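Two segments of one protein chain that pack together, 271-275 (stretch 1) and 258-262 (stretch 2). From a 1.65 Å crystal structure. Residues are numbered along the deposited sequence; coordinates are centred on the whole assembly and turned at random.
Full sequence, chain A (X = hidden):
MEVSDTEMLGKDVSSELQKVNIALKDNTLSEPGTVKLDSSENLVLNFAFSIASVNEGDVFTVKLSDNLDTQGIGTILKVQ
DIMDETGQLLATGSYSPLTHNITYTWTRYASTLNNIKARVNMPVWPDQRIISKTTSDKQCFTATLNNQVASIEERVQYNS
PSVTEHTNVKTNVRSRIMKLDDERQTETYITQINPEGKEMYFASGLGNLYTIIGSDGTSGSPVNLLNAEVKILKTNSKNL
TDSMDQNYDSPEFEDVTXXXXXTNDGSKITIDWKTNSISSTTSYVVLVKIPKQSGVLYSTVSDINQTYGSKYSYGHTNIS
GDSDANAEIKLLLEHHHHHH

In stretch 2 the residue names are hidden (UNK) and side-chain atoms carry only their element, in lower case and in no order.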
ATOM      1  N   ILE A 271      10.617 -12.349 -19.025  1.00 12.63           N
ATOM      2  CA  ILE A 271      10.319 -13.688 -18.534  1.00 13.32           C
ATOM      3  C   ILE A 271       9.567 -14.469 -19.588  1.00 14.54           C
ATOM      4  O   ILE A 271       8.468 -14.083 -19.967  1.00 15.04           O
ATOM      5  CB  ILE A 271       9.428 -13.641 -17.273  1.00 14.05           C
ATOM      6  CG1 ILE A 271      10.151 -12.871 -16.174  1.00 15.32           C
ATOM      7  CG2 ILE A 271       9.128 -15.049 -16.795  1.00 15.34           C
ATOM      8  CD1 ILE A 271       9.227 -12.365 -15.063  1.00 16.43           C
ATOM      9  N   ASP A 272      10.151 -15.585 -20.041  1.00 15.46           N
ATOM     10  CA  ASP A 272       9.510 -16.511 -20.992  1.00 16.06           C
ATOM     11  C   ASP A 272       8.705 -17.521 -20.157  1.00 16.12           C
ATOM     12  O   ASP A 272       9.280 -18.228 -19.320  1.00 16.65           O
ATOM     13  CB  ASP A 272      10.615 -17.252 -21.745  1.00 18.23           C
ATOM     14  CG  ASP A 272      10.121 -18.216 -22.802  1.00 19.94           C
ATOM     15  OD1 ASP A 272       8.906 -18.495 -22.941  1.00 19.92           O
ATOM     16  OD2 ASP A 272      11.042 -18.759 -23.508  1.00 22.74           O
ATOM     17  N   TRP A 273       7.391 -17.556 -20.351  1.00 15.33           N
ATOM     18  CA  TRP A 273       6.545 -18.509 -19.619  1.00 15.22           C
ATOM     19  C   TRP A 273       6.624 -19.935 -20.168  1.00 17.54           C
ATOM     20  O   TRP A 273       6.016 -20.847 -19.613  1.00 17.83           O
ATOM     21  CB  TRP A 273       5.122 -18.011 -19.494  1.00 15.27           C
ATOM     22  CG  TRP A 273       5.033 -16.742 -18.703  1.00 14.43           C
ATOM     23  CD1 TRP A 273       4.643 -15.526 -19.175  1.00 15.00           C
ATOM     24  CD2 TRP A 273       5.313 -16.563 -17.300  1.00 14.06           C
ATOM     25  NE1 TRP A 273       4.652 -14.603 -18.158  1.00 14.96           N
ATOM     26  CE2 TRP A 273       5.121 -15.204 -17.012  1.00 13.87           C
ATOM     27  CE3 TRP A 273       5.768 -17.406 -16.281  1.00 15.07           C
ATOM     28  CZ2 TRP A 273       5.323 -14.669 -15.735  1.00 14.28           C
ATOM     29  CZ3 TRP A 273       5.989 -16.861 -15.003  1.00 14.53           C
ATOM     30  CH2 TRP A 273       5.752 -15.519 -14.753  1.00 14.38           C
ATOM     31  N   LYS A 274       7.347 -20.093 -21.264  1.00 17.85           N
ATOM     32  CA  LYS A 274       7.667 -21.436 -21.816  1.00 20.46           C
ATOM     33  C   LYS A 274       6.462 -22.203 -22.317  1.00 22.04           C
ATOM     34  O   LYS A 274       6.493 -23.459 -22.398  1.00 23.17           O
ATOM     35  CB  LYS A 274       8.404 -22.290 -20.801  1.00 22.60           C
ATOM     36  CG  LYS A 274       9.614 -21.654 -20.167  1.00 25.88           C
ATOM     37  CD  LYS A 274      10.299 -22.664 -19.272  1.00 30.85           C
ATOM     38  CE  LYS A 274      11.307 -22.032 -18.341  1.00 35.96           C
ATOM     39  NZ  LYS A 274      12.378 -21.238 -19.008  1.00 40.75           N
ATOM     40  N   THR A 275       5.429 -21.465 -22.692  1.00 19.53           N
ATOM     41  CA  THR A 275       4.186 -22.027 -23.224  1.00 20.08           C
ATOM     42  C   THR A 275       3.398 -20.969 -23.914  1.00 19.95           C
ATOM     43  O   THR A 275       3.614 -19.779 -23.672  1.00 18.95           O
ATOM     44  CB  THR A 275       3.302 -22.650 -22.105  1.00 22.40           C
ATOM     45  OG1 THR A 275       2.121 -23.248 -22.691  1.00 25.36           O
ATOM     46  CG2 THR A 275       2.913 -21.602 -21.073  1.00 22.66           C
ATOM     47  N   UNK A 258      12.941 -20.566  -9.726  1.00 19.37           N
ATOM     48  CA  UNK A 258      13.993 -21.339 -10.395  1.00 21.80           C
ATOM     49  C   UNK A 258      13.583 -21.938 -11.739  1.00 23.30           C
ATOM     50  O   UNK A 258      14.439 -22.350 -12.530  1.00 26.45           O
ATOM     51  o   UNK A 258      13.553 -23.453  -9.277  1.00 23.19           O
ATOM     52  c   UNK A 258      14.539 -22.443  -9.496  1.00 23.18           C
ATOM     53  N   UNK A 259      12.287 -22.021 -11.972  1.00 21.79           N
ATOM     54  CA  UNK A 259      11.771 -22.574 -13.192  1.00 23.51           C
ATOM     55  C   UNK A 259      11.751 -21.593 -14.364  1.00 23.19           C
ATOM     56  O   UNK A 259      11.931 -22.003 -15.532  1.00 24.25           O
ATOM     57  c   UNK A 259       9.666 -23.700 -14.114  1.00 29.68           C
ATOM     58  n   UNK A 259       7.590 -24.751 -14.750  1.00 42.86           N
ATOM     59  c   UNK A 259      10.354 -23.072 -12.926  1.00 25.56           C
ATOM     60  o   UNK A 259       7.773 -23.963 -12.660  1.00 41.52           O
ATOM     61  c   UNK A 259       8.256 -24.152 -13.779  1.00 35.82           C
ATOM     62  N   UNK A 260      11.571 -20.321 -14.058  1.00 20.52           N
ATOM     63  CA  UNK A 260      11.393 -19.301 -15.092  1.00 21.13           C
ATOM     64  C   UNK A 260      12.483 -18.274 -15.056  1.00 23.53           C
ATOM     65  O   UNK A 260      12.320 -17.199 -14.473  1.00 26.24           O
ATOM     66  o   UNK A 260       5.853 -22.328 -15.485  1.00 31.15           O
ATOM     67  c   UNK A 260       7.219 -20.995 -14.112  1.00 24.00           C
ATOM     68  c   UNK A 260       6.838 -21.399 -15.356  1.00 25.88           C
ATOM     69  c   UNK A 260       8.230 -20.093 -13.972  1.00 21.34           C
ATOM     70  c   UNK A 260       8.904 -19.601 -15.078  1.00 20.93           C
ATOM     71  c   UNK A 260       8.508 -20.027 -16.331  1.00 20.77           C
ATOM     72  c   UNK A 260      10.030 -18.632 -14.939  1.00 20.73           C
ATOM     73  c   UNK A 260       7.500 -20.949 -16.479  1.00 22.74           C
ATOM     74  N   UNK A 261      13.585 -18.611 -15.684  1.00 22.93           N
ATOM     75  CA  UNK A 261      14.693 -17.692 -15.788  1.00 24.03           C
ATOM     76  C   UNK A 261      14.273 -16.438 -16.571  1.00 20.94           C
ATOM     77  O   UNK A 261      13.298 -16.445 -17.339  1.00 21.65           O
ATOM     78  c   UNK A 261      15.879 -18.367 -16.449  1.00 25.67           C
ATOM     79  o   UNK A 261      15.615 -18.777 -17.787  1.00 31.04           O
ATOM     80  N   UNK A 262      15.024 -15.375 -16.376  1.00 18.82           N
ATOM     81  CA  UNK A 262      14.703 -14.142 -17.035  1.00 18.15           C
ATOM     82  C   UNK A 262      15.953 -13.459 -17.513  1.00 17.50           C
ATOM     83  O   UNK A 262      17.063 -13.735 -17.027  1.00 18.86           O
ATOM     84  c   UNK A 262      14.682 -12.760 -14.853  1.00 19.77           C
ATOM     85  c   UNK A 262      14.608 -13.459 -13.636  1.00 22.17           C
ATOM     86  c   UNK A 262      13.915 -13.234 -16.089  1.00 18.77           C
ATOM     87  o   UNK A 262      16.871 -11.452 -11.518  1.00 24.99           O
ATOM     88  c   UNK A 262      15.333 -13.044 -12.514  1.00 22.45           C
ATOM     89  c   UNK A 262      16.238 -11.215 -13.776  1.00 22.26           C
ATOM     90  c   UNK A 262      16.146 -11.929 -12.585  1.00 22.47           C
ATOM     91  c   UNK A 262      15.494 -11.631 -14.893  1.00 19.80           C
TER
HETATM   92  O   HOH W   1      14.207 -21.429 -17.374  1.00 44.12           O
HETATM   93  O   HOH W   2       4.312 -21.815 -17.655  0.60 30.18           O
HETATM   94  O   HOH W   3      13.191 -15.045 -20.329  1.00 20.82           O
HETATM   95  O   HOH W   4      11.914 -18.592 -18.548  1.00 22.94           O

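Position 258 carries two side-chain atoms, one carbon and then one oxygen. The chain is unbranched and too short for anything but a hydroxymethyl group. It makes no contact with stretch 1. This is Ser258.

Position 259 has five side-chain atoms: three carbons in a row, the third bearing one oxygen and one nitrogen. That is a primary amide at the end of a two-methylene arm, so the residue is Gln259. The arm is extended, with chi1 and chi2 both t. CA-to-CB points sideways to stretch 1. The backbone does more here: O of Gln259 accepts a hydrogen bond from water 1 at 3.0 Å.

Position 260 has eight side-chain atoms. One carbon leads to a ring of six carbons, and the ring bears one oxygen. CA-to-CB points toward stretch 1, and the ring lies against Trp273 and the backbone of Asp272. A six-carbon ring with an oxygen opposite its attachment point is a phenol, so this is Tyr260. Its CD1 lies 3.8 Å from CE3 of Trp273. OH of Tyr260 hydrogen-bonds to water 2 at 2.7 Å, and water 2 donates to O of Trp273 at 2.8 Å.

Position 261 again shows one carbon and one oxygen, and CA-to-CB points away from stretch 1. The oxygen lies 4.2 Å from NZ of Lys274, too far for a direct bond. The residue is Ser261. Water 1 spans the gap, 3.0 Å from OG of Ser261 and 2.5 Å from NZ of Lys274.

Position 262 has eight side-chain atoms, one carbon and a six-carbon ring bearing one oxygen. The CB packs 3.8 Å from CG1 of Ile271, while the end of the side chain leads away. This is Tyr262, the second phenol, with chi1 p where Tyr260 has m.

The contact centres on Tyr260, which has the largest covered area of the ten residues. Trp273 points an edge at its face, with ring centroids 5.1 Å apart and planes at 63°. CG2 of Ile271 extends the apolar patch, 4.1 Å from CB of Tyr260. No direct hydrogen bond joins the stretches, so water supplies the polar links. Water 4 donates to O of Ser261 and O of Asp272, each at 2.8 Å, and accepts from NZ of Lys274 at 2.7 Å. Within stretch 1, N of Lys274 donates to OD1 of Asp272 at 2.8 Å, tying the turn to the Asp272 side chain. The result is an aromatic and aliphatic contact bordered by bridging waters.

Stretch 2 258-262: SQYSY
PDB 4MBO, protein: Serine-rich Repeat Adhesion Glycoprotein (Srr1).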